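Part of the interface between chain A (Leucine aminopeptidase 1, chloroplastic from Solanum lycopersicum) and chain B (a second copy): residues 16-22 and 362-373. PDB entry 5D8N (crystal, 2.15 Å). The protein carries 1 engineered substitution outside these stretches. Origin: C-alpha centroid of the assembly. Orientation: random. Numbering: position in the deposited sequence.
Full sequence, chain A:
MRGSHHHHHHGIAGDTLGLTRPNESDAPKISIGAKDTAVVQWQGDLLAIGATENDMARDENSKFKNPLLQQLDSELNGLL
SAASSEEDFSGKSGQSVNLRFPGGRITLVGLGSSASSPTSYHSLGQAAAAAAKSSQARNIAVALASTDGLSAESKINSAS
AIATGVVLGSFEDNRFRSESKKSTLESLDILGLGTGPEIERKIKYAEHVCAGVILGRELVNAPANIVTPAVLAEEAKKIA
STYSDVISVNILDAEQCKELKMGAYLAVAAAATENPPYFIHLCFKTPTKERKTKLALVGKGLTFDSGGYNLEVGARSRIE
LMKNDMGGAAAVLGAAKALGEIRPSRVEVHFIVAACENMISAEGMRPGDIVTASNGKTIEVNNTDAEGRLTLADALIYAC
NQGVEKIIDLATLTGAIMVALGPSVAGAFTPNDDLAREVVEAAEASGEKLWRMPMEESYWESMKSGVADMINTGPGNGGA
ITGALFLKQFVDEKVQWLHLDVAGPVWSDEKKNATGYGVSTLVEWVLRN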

# COMPACT_ATOMS: atom_id res chain seq x y z
N THR A 16 29.92 11.31 21.00
CA THR A 16 29.25 10.46 20.04
C THR A 16 27.84 10.06 20.51
O THR A 16 27.64 9.58 21.62
CB THR A 16 30.12 9.23 19.80
OG1 THR A 16 31.37 9.68 19.26
CG2 THR A 16 29.49 8.26 18.81
N LEU A 17 26.86 10.22 19.63
CA LEU A 17 25.51 9.72 19.90
C LEU A 17 25.51 8.21 20.13
O LEU A 17 26.16 7.47 19.42
CB LEU A 17 24.56 10.08 18.76
CG LEU A 17 23.10 9.62 18.94
CD1 LEU A 17 22.14 10.61 18.30
CD2 LEU A 17 22.89 8.23 18.36
N GLY A 18 24.91 7.78 21.24
CA GLY A 18 24.94 6.37 21.64
C GLY A 18 26.20 5.91 22.36
O GLY A 18 26.33 4.74 22.69
N LEU A 19 27.13 6.83 22.55
CA LEU A 19 28.36 6.59 23.31
C LEU A 19 29.22 5.49 22.72
O LEU A 19 29.92 4.79 23.43
CB LEU A 19 28.02 6.29 24.78
CG LEU A 19 27.25 7.40 25.47
CD1 LEU A 19 26.90 7.00 26.90
CD2 LEU A 19 28.04 8.70 25.44
N THR A 20 29.14 5.33 21.40
CA THR A 20 29.81 4.25 20.73
C THR A 20 31.26 4.61 20.47
O THR A 20 31.59 5.73 20.09
CB THR A 20 29.05 3.86 19.46
OG1 THR A 20 27.78 3.33 19.85
CG2 THR A 20 29.81 2.82 18.63
N ARG A 21 32.13 3.66 20.78
CA ARG A 21 33.57 3.86 20.61
C ARG A 21 34.12 2.76 19.71
O ARG A 21 34.06 1.58 20.02
CB ARG A 21 34.26 3.83 21.97
CG ARG A 21 35.76 4.06 21.90
CD ARG A 21 36.41 3.90 23.27
NE ARG A 21 37.86 4.09 23.25
CZ ARG A 21 38.59 4.36 24.33
NH1 ARG A 21 38.02 4.45 25.52
NH2 ARG A 21 39.90 4.55 24.23
N PRO A 22 34.56 3.14 18.51
CA PRO A 22 35.15 2.10 17.66
C PRO A 22 36.35 1.41 18.30
O PRO A 22 37.14 2.06 18.98
CB PRO A 22 35.61 2.85 16.42
CG PRO A 22 35.02 4.22 16.54
CD PRO A 22 34.71 4.49 17.98
N ALA B 362 17.24 17.47 14.39
CA ALA B 362 18.63 17.42 13.95
C ALA B 362 19.56 16.71 14.94
O ALA B 362 20.62 16.19 14.54
CB ALA B 362 19.13 18.83 13.69
N GLU B 363 19.20 16.74 16.23
CA GLU B 363 19.96 16.10 17.29
C GLU B 363 19.63 14.63 17.45
O GLU B 363 20.21 13.95 18.30
CB GLU B 363 19.76 16.84 18.62
CG GLU B 363 20.35 18.25 18.66
CD GLU B 363 19.37 19.34 18.22
OE1 GLU B 363 18.22 19.03 17.83
OE2 GLU B 363 19.75 20.53 18.29
N GLY B 364 18.75 14.11 16.62
CA GLY B 364 18.20 12.77 16.83
C GLY B 364 19.07 11.64 16.29
O GLY B 364 19.95 11.84 15.44
N MET B 365 18.75 10.44 16.75
CA MET B 365 19.35 9.21 16.23
C MET B 365 18.79 8.89 14.85
O MET B 365 17.64 9.14 14.60
CB MET B 365 19.06 8.08 17.21
CG MET B 365 19.52 6.71 16.73
SD MET B 365 19.41 5.45 18.01
CE MET B 365 17.67 5.55 18.42
N ARG B 366 19.62 8.38 13.95
CA ARG B 366 19.19 8.01 12.62
C ARG B 366 19.02 6.49 12.59
O ARG B 366 19.80 5.77 13.23
CB ARG B 366 20.26 8.41 11.59
CG ARG B 366 20.57 9.90 11.44
CD ARG B 366 22.07 10.14 11.19
NE ARG B 366 22.83 9.86 12.40
CZ ARG B 366 23.11 10.77 13.33
NH1 ARG B 366 23.11 12.05 13.00
NH2 ARG B 366 23.49 10.38 14.54
N PRO B 367 18.22 5.97 11.66
CA PRO B 367 18.27 4.55 11.36
C PRO B 367 19.63 4.14 10.84
O PRO B 367 20.27 4.94 10.16
CB PRO B 367 17.22 4.35 10.26
CG PRO B 367 16.90 5.70 9.75
CD PRO B 367 17.20 6.68 10.86
N GLY B 368 20.12 2.99 11.28
CA GLY B 368 21.50 2.58 11.02
C GLY B 368 22.55 2.95 12.06
O GLY B 368 23.63 2.35 12.10
N ASP B 369 22.26 3.91 12.94
CA ASP B 369 23.21 4.28 13.98
C ASP B 369 23.52 3.07 14.85
O ASP B 369 22.66 2.20 15.03
CB ASP B 369 22.64 5.39 14.87
CG ASP B 369 22.75 6.79 14.23
OD1 ASP B 369 23.18 6.91 13.06
OD2 ASP B 369 22.25 7.73 14.87
N ILE B 370 24.73 3.04 15.40
CA ILE B 370 25.12 1.96 16.27
C ILE B 370 25.35 2.56 17.65
O ILE B 370 26.13 3.50 17.80
CB ILE B 370 26.41 1.28 15.80
CG1 ILE B 370 26.19 0.56 14.49
CG2 ILE B 370 26.88 0.29 16.85
CD1 ILE B 370 27.48 0.06 13.86
N VAL B 371 24.56 2.10 18.61
CA VAL B 371 24.57 2.66 19.95
C VAL B 371 25.10 1.61 20.91
O VAL B 371 25.02 0.41 20.63
CB VAL B 371 23.18 3.13 20.40
CG1 VAL B 371 22.60 4.06 19.36
CG2 VAL B 371 22.22 1.96 20.60
N THR B 372 25.61 2.06 22.05
CA THR B 372 26.25 1.15 22.99
C THR B 372 25.55 1.23 24.34
O THR B 372 25.54 2.27 25.01
CB THR B 372 27.74 1.51 23.12
OG1 THR B 372 28.36 1.53 21.83
CG2 THR B 372 28.50 0.51 23.99
N ALA B 373 24.97 0.10 24.75
CA ALA B 373 24.27 0.04 26.03
C ALA B 373 25.28 0.03 27.19
O ALA B 373 26.48 -0.11 26.97
CB ALA B 373 23.39 -1.20 26.08
O HOH W 1 31.06 1.04 21.56

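The chain A stretch, without regular secondary structure, turns at A:Gly18 and A:Leu19 and lies against the chain B segment, with the CA atoms of A:Gly18 and B:Val371 4.1 Å apart. Together the two segments bury 386 Å², most of it through A:Leu17, A:Thr20 and B:Thr372.

A:Leu17 contributes the largest share. Its CA-to-CB bond points toward chain B, and the side chain meets a surface of mixed character: A:Leu17 CD2 lies 4.0 Å from CB of B:Met365 and 4.3 Å from CG1 of B:Val371, and A:Leu17 CD1 packs 3.8 Å from the carbonyl O of B:Gly364 and 3.7 Å from B:Met365 N. The polar side of this surface is already internally paired. B:Arg366 and B:Asp369 delimit a type II turn, and a salt bridge joins B:Arg366 NH2 to B:Asp369 OD2 at 2.9 Å; B:Arg366 N also donates to OD2 of B:Asp369 at 2.9 Å. A:Leu17 rests against this pair, with A:Leu17 CD2 3.6 Å from B:Asp369 OD2, in van der Waals contact.

Beyond A:Leu17, the backbone takes over. The amide N of B:Thr372, in a short strand, donates to A:Gly18 O at 2.8 Å. A:Gly18 has a positive phi, which favours glycine, and an ideal CB here would clash with B:Val371 CG1 at 2.8 Å, so the absent side chain permits the close approach.

The two threonines complete the contact, each with its CB directed toward the opposing stretch. A:Thr20 OG1 donates to the carbonyl O of B:Ile370 at 2.6 Å, and a second hydrogen bond links A:Thr20 OG1 to B:Thr372 OG1 at 2.7 Å. One hydroxyl thus engages both backbone and side chain of chain B. Water 1 extends the network, lying 2.8 Å from B:Thr372 OG1 and accepting a hydrogen bond from A:Arg21 N at 2.9 Å, which bridges the chains although the CA-to-CB bond of A:Arg21 points away from chain B.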